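Local atomic coordinates of Alpha/beta hydrolase (PDB entry 6KSU), a protein that probably cyclises non-ribosomal peptides by macrolactamization, joining residues of opposite chirality as a stand-alone cyclase related to penicillin-binding proteins. Residues R204-E209 / V265-P270; A377-D382 / D430-A435. One frame throughout, in Å; residues are numbered along the deposited sequence.

Contact 1 of 2, residues R204-E209 / V265-P270; sequences RPLGIE and VTAARP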
loop_
_atom_site.group_PDB
_atom_site.type_symbol
_atom_site.label_atom_id
_atom_site.label_comp_id
_atom_site.label_asym_id
_atom_site.label_seq_id
_atom_site.Cartn_x
_atom_site.Cartn_y
_atom_site.Cartn_z
ATOM N N ARG A 204 6.741 -17.720 -9.827
ATOM C CA ARG A 204 7.128 -18.665 -10.875
ATOM C C ARG A 204 5.949 -19.143 -11.715
ATOM O O ARG A 204 6.001 -18.995 -12.949
ATOM C CB ARG A 204 7.913 -19.837 -10.271
ATOM C CG ARG A 204 8.428 -20.825 -11.358
ATOM C CD ARG A 204 9.626 -21.688 -10.938
ATOM N NE ARG A 204 10.496 -21.061 -9.943
ATOM C CZ ARG A 204 10.922 -21.676 -8.838
ATOM N NH1 ARG A 204 10.564 -22.939 -8.601
ATOM N NH2 ARG A 204 11.707 -21.039 -7.970
ATOM N N PRO A 205 4.876 -19.719 -11.146
ATOM C CA PRO A 205 3.757 -20.143 -12.006
ATOM C C PRO A 205 3.099 -19.001 -12.750
ATOM O O PRO A 205 2.475 -19.251 -13.786
ATOM C CB PRO A 205 2.775 -20.821 -11.038
ATOM C CG PRO A 205 3.223 -20.477 -9.670
ATOM C CD PRO A 205 4.683 -20.153 -9.750
ATOM N N LEU A 206 3.231 -17.749 -12.283
ATOM C CA LEU A 206 2.671 -16.626 -13.030
ATOM C C LEU A 206 3.562 -16.201 -14.193
ATOM O O LEU A 206 3.098 -15.487 -15.090
ATOM C CB LEU A 206 2.422 -15.418 -12.097
ATOM C CG LEU A 206 1.270 -15.473 -11.061
ATOM C CD1 LEU A 206 1.364 -14.318 -10.061
ATOM C CD2 LEU A 206 -0.127 -15.498 -11.696
ATOM N N GLY A 207 4.816 -16.628 -14.213
ATOM C CA GLY A 207 5.740 -16.174 -15.230
ATOM C C GLY A 207 6.533 -14.951 -14.845
ATOM O O GLY A 207 7.168 -14.348 -15.720
ATOM N N ILE A 208 6.533 -14.581 -13.561
ATOM C CA ILE A 208 7.184 -13.361 -13.085
ATOM C C ILE A 208 8.614 -13.691 -12.694
ATOM O O ILE A 208 8.848 -14.546 -11.835
ATOM C CB ILE A 208 6.438 -12.739 -11.892
ATOM C CG1 ILE A 208 5.069 -12.198 -12.307
ATOM C CG2 ILE A 208 7.221 -11.566 -11.338
ATOM C CD1 ILE A 208 4.082 -12.146 -11.142
ATOM N N GLU A 209 9.565 -13.002 -13.303
ATOM C CA GLU A 209 10.941 -13.122 -12.863
ATOM C C GLU A 209 11.094 -12.499 -11.476
ATOM O O GLU A 209 10.860 -11.294 -11.314
ATOM C CB GLU A 209 11.890 -12.465 -13.842
ATOM C CG GLU A 209 13.325 -12.519 -13.341
ATOM C CD GLU A 209 14.359 -12.297 -14.430
ATOM O OE1 GLU A 209 13.999 -11.752 -15.509
ATOM O OE2 GLU A 209 15.536 -12.659 -14.181
ATOM N N VAL A 265 -0.194 -6.553 -13.489
ATOM C CA VAL A 265 -1.423 -6.851 -14.226
ATOM C C VAL A 265 -1.636 -8.365 -14.301
ATOM O O VAL A 265 -2.757 -8.862 -14.144
ATOM C CB VAL A 265 -1.376 -6.196 -15.622
ATOM C CG1 VAL A 265 -2.516 -6.669 -16.499
ATOM C CG2 VAL A 265 -1.409 -4.664 -15.493
ATOM N N THR A 266 -0.557 -9.121 -14.487
ATOM C CA THR A 266 -0.685 -10.570 -14.567
ATOM C C THR A 266 -1.236 -11.133 -13.262
ATOM O O THR A 266 -2.176 -11.931 -13.267
ATOM C CB THR A 266 0.671 -11.180 -14.906
ATOM O OG1 THR A 266 1.112 -10.677 -16.190
ATOM C CG2 THR A 266 0.603 -12.709 -14.908
ATOM N N ALA A 267 -0.688 -10.686 -12.120
ATOM C CA ALA A 267 -1.181 -11.138 -10.819
ATOM C C ALA A 267 -2.631 -10.727 -10.577
ATOM O O ALA A 267 -3.331 -11.363 -9.788
ATOM C CB ALA A 267 -0.285 -10.600 -9.700
ATOM N N ALA A 268 -3.098 -9.674 -11.240
ATOM C CA ALA A 268 -4.495 -9.273 -11.160
ATOM C C ALA A 268 -5.410 -10.131 -12.025
ATOM O O ALA A 268 -6.631 -10.113 -11.812
ATOM C CB ALA A 268 -4.637 -7.799 -11.568
ATOM N N ARG A 269 -4.853 -10.889 -12.987
ATOM C CA ARG A 269 -5.697 -11.629 -13.922
ATOM C C ARG A 269 -6.705 -12.542 -13.234
ATOM O O ARG A 269 -7.882 -12.503 -13.623
ATOM C CB ARG A 269 -4.818 -12.400 -14.920
ATOM C CG ARG A 269 -3.976 -11.485 -15.833
ATOM C CD ARG A 269 -4.812 -10.848 -16.925
ATOM N NE ARG A 269 -5.704 -11.810 -17.571
ATOM C CZ ARG A 269 -5.374 -12.539 -18.631
ATOM N NH1 ARG A 269 -4.169 -12.407 -19.172
ATOM N NH2 ARG A 269 -6.256 -13.389 -19.153
ATOM N N PRO A 270 -6.349 -13.367 -12.234
ATOM C CA PRO A 270 -7.377 -14.204 -11.577
ATOM C C PRO A 270 -8.483 -13.421 -10.879
ATOM O O PRO A 270 -9.468 -14.039 -10.456
ATOM C CB PRO A 270 -6.579 -15.040 -10.557
ATOM C CG PRO A 270 -5.176 -14.965 -11.011
ATOM C CD PRO A 270 -5.010 -13.633 -11.675
#

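Contact 2 of 2, residues A377-D382 / D430-A435; sequences ALPVPD and DDLFVA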
loop_
_atom_site.group_PDB
_atom_site.type_symbol
_atom_site.label_atom_id
_atom_site.label_comp_id
_atom_site.label_asym_id
_atom_site.label_seq_id
_atom_site.Cartn_x
_atom_site.Cartn_y
_atom_site.Cartn_z
ATOM N N ALA A 377 -11.032 11.003 -2.336
ATOM C CA ALA A 377 -10.734 12.289 -1.727
ATOM C C ALA A 377 -11.125 12.239 -0.259
ATOM O O ALA A 377 -12.102 11.578 0.101
ATOM C CB ALA A 377 -11.474 13.429 -2.438
ATOM N N LEU A 378 -10.350 12.920 0.586
ATOM C CA LEU A 378 -10.728 13.055 1.988
ATOM C C LEU A 378 -12.028 13.852 2.090
ATOM O O LEU A 378 -12.319 14.696 1.240
ATOM C CB LEU A 378 -9.637 13.770 2.792
ATOM C CG LEU A 378 -8.200 13.247 2.937
ATOM C CD1 LEU A 378 -7.212 14.190 2.264
ATOM C CD2 LEU A 378 -7.828 13.065 4.407
ATOM N N PRO A 379 -12.820 13.626 3.127
ATOM C CA PRO A 379 -13.993 14.478 3.334
ATOM C C PRO A 379 -13.583 15.911 3.640
ATOM O O PRO A 379 -12.544 16.175 4.250
ATOM C CB PRO A 379 -14.694 13.838 4.535
ATOM C CG PRO A 379 -13.596 13.113 5.256
ATOM C CD PRO A 379 -12.674 12.612 4.184
ATOM N N VAL A 380 -14.409 16.841 3.191
ATOM C CA VAL A 380 -14.299 18.244 3.573
ATOM C C VAL A 380 -15.520 18.573 4.428
ATOM O O VAL A 380 -16.654 18.315 4.001
ATOM C CB VAL A 380 -14.204 19.162 2.345
ATOM C CG1 VAL A 380 -13.974 20.601 2.773
ATOM C CG2 VAL A 380 -13.084 18.690 1.428
ATOM N N PRO A 381 -15.341 19.108 5.637
ATOM C CA PRO A 381 -16.477 19.251 6.566
ATOM C C PRO A 381 -17.405 20.391 6.167
ATOM O O PRO A 381 -16.955 21.504 5.880
ATOM C CB PRO A 381 -15.798 19.536 7.913
ATOM C CG PRO A 381 -14.351 19.188 7.716
ATOM C CD PRO A 381 -14.055 19.428 6.276
ATOM N N ASP A 382 -18.714 20.104 6.170
ATOM C CA ASP A 382 -19.717 21.124 5.863
ATOM C C ASP A 382 -19.799 22.163 6.969
ATOM O O ASP A 382 -19.912 23.365 6.701
ATOM C CB ASP A 382 -21.107 20.501 5.699
ATOM C CG ASP A 382 -21.126 19.306 4.776
ATOM O OD1 ASP A 382 -22.238 18.793 4.521
ATOM O OD2 ASP A 382 -20.051 18.873 4.315
ATOM N N ASP A 430 -19.266 14.726 13.256
ATOM C CA ASP A 430 -18.930 13.336 12.953
ATOM C C ASP A 430 -17.519 12.978 13.424
ATOM O O ASP A 430 -16.889 12.054 12.887
ATOM C CB ASP A 430 -19.096 13.025 11.461
ATOM C CG ASP A 430 -20.533 13.194 10.985
ATOM O OD1 ASP A 430 -21.468 12.811 11.732
ATOM O OD2 ASP A 430 -20.727 13.720 9.862
ATOM N N ASP A 431 -17.029 13.695 14.442
ATOM C CA ASP A 431 -15.701 13.495 15.027
ATOM C C ASP A 431 -14.581 13.757 14.013
ATOM O O ASP A 431 -13.474 13.235 14.150
ATOM C CB ASP A 431 -15.549 12.083 15.634
ATOM C CG ASP A 431 -16.165 11.950 17.051
ATOM O OD1 ASP A 431 -16.457 10.805 17.464
ATOM O OD2 ASP A 431 -16.357 12.967 17.755
ATOM N N LEU A 432 -14.840 14.568 12.994
ATOM C CA LEU A 432 -13.785 14.966 12.079
ATOM C C LEU A 432 -12.927 16.076 12.683
ATOM O O LEU A 432 -13.318 16.761 13.629
ATOM C CB LEU A 432 -14.378 15.441 10.754
ATOM C CG LEU A 432 -14.694 14.353 9.732
ATOM C CD1 LEU A 432 -15.972 14.679 8.956
ATOM C CD2 LEU A 432 -13.501 14.205 8.805
ATOM N N PHE A 433 -11.741 16.257 12.106
ATOM C CA PHE A 433 -10.897 17.371 12.496
ATOM C C PHE A 433 -9.974 17.722 11.351
ATOM O O PHE A 433 -9.550 16.854 10.577
ATOM C CB PHE A 433 -10.055 17.075 13.738
ATOM C CG PHE A 433 -8.903 16.134 13.497
ATOM C CD1 PHE A 433 -8.992 14.801 13.878
ATOM C CD2 PHE A 433 -7.715 16.582 12.918
ATOM C CE1 PHE A 433 -7.936 13.946 13.694
ATOM C CE2 PHE A 433 -6.662 15.719 12.707
ATOM C CZ PHE A 433 -6.763 14.407 13.096
ATOM N N VAL A 434 -9.638 19.001 11.283
ATOM C CA VAL A 434 -8.635 19.511 10.364
ATOM C C VAL A 434 -7.586 20.246 11.187
ATOM O O VAL A 434 -7.928 21.088 12.033
ATOM C CB VAL A 434 -9.273 20.435 9.321
ATOM C CG1 VAL A 434 -8.200 21.133 8.479
ATOM C CG2 VAL A 434 -10.221 19.643 8.455
ATOM N N ALA A 435 -6.317 19.900 10.975
ATOM C CA ALA A 435 -5.189 20.555 11.634
ATOM C C ALA A 435 -4.460 21.384 10.583
ATOM O O ALA A 435 -3.909 20.826 9.628
ATOM C CB ALA A 435 -4.247 19.531 12.266
#

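Contact 1 of 2, residues R204-E209 / V265-P270
Leu206 and Ala267 meet where the C-terminal end of helix 194-206 comes up against the side of helix 261-268, within the part of the chain that belongs to the beta-lactamase and penicillin-binding-protein family. Helix 194-206 closes in a Schellman motif, and Leu206 is its last helical residue. The CA-CB bond of Leu206 is directed at the other helix, and with CG beside the backbone N and anti to the carbonyl carbon (chi1 -71°) the branched end is carried toward it. CD1 reaches Ala267 at a slant and lies 4.1 Å from Ala267 CB, with Ala267 CA at the same separation, while Leu206 CD2 lies 4.3 Å from Thr266 CG2. The methyl of Ala267 does not point straight back but across the line of approach, which exposes both CA and CB to CD1.

Thr266 takes the neighbouring position, over the start of the Leu206 side chain. Its methyl CG2, anti to its own backbone N, reaches out to 3.7 Å from Leu206 O and 4.3 Å from Leu206 CB. The same rotation sets the hydroxyl beside the N, where OG1 bonds to the carbonyl O of Thr262 one turn earlier, so that the apolar side of the threonine is the one offered to Leu206.

The wider setting differs for the two partners. Ala267 also packs on Phe87, Leu88 and Glu91 of helix 85-98, whereas Leu206 additionally touches Leu283 in a loop and remains partly exposed. The junction is small, 174 Å² in all, and mostly apolar. At its rear, Gly207 takes the positive phi that ends the helix, and Gly207 N bonds to Arg204 O at 2.9 Å. Just beyond, Ile208 CD1 packs against the same leucine branch, 3.6 Å from Leu206 CD1.

Contact 2 of 2, residues A377-D382 / D430-A435
Pro379 and Leu432 form the tightest touch between an extended linker and the outer side of a strand in the eight-stranded antiparallel barrel formed by the C-terminal part of the chain. Pro379 CG lies 3.7 Å from Leu432 CD2, the two side chains crossing obliquely. With CG beside the backbone N (chi1 -85°), the isobutyl end of Leu432 is carried out toward the linker; its other branch, Leu432 CD1, stays farther off, 4.7 Å from Pro379 CG. A second apolar pair follows farther along both segments: Pro381 CG comes to 4.2 Å from Val434 CG2.

Both pairs arise from the same alternation. In the linker, the backbone is extended without belonging to a strand, and the CA-CB bonds of Pro379 and Pro381 face the barrel while that of Val380 between them faces away. In strand 432-437, Leu432 and Val434 face the linker, and Phe433 turns the opposite way to pack, buried, against Leu425, Leu427 and Phe449. Every second residue on each side thus contributes to the contact, and the backbones stay well apart, with 7.5 Å between Pro381 CA and Leu432 CA.

Farther out, backbone bonds on both flanks hold the strand in place, Val434 pairing with Ser426 and Phe433 with Gly447. The carboxylate of Asp431, just before Leu432, forms a salt bridge to Arg451. Phe302, from a loop, touches both Pro379 and Leu432, while Pro381 also rests on His428. Beside its closest approach, Pro381 offers Val434 a second ring carbon: Pro381 CD lies 4.4 Å from Val434 CG2.

In the fold
The two contacts occupy opposite sides of the chain's centre, their own centres 39 Å apart and their nearest atoms about 22 Å, and they share no helix or strand. Contact 1 joins two helices within the beta-lactamase-like part and is partly buried, with one of its three touching residues enclosed. Contact 2 is a surface contact that lays a linker along the C-terminal barrel. Both rest on apolar touches and bury nearly equal areas, 174 and 171 Å². Their building blocks differ: contact 1 sets one leucine against small side chains and adds a methyl-to-carbonyl touch, whereas contact 2 pairs proline rings with branched aliphatic residues.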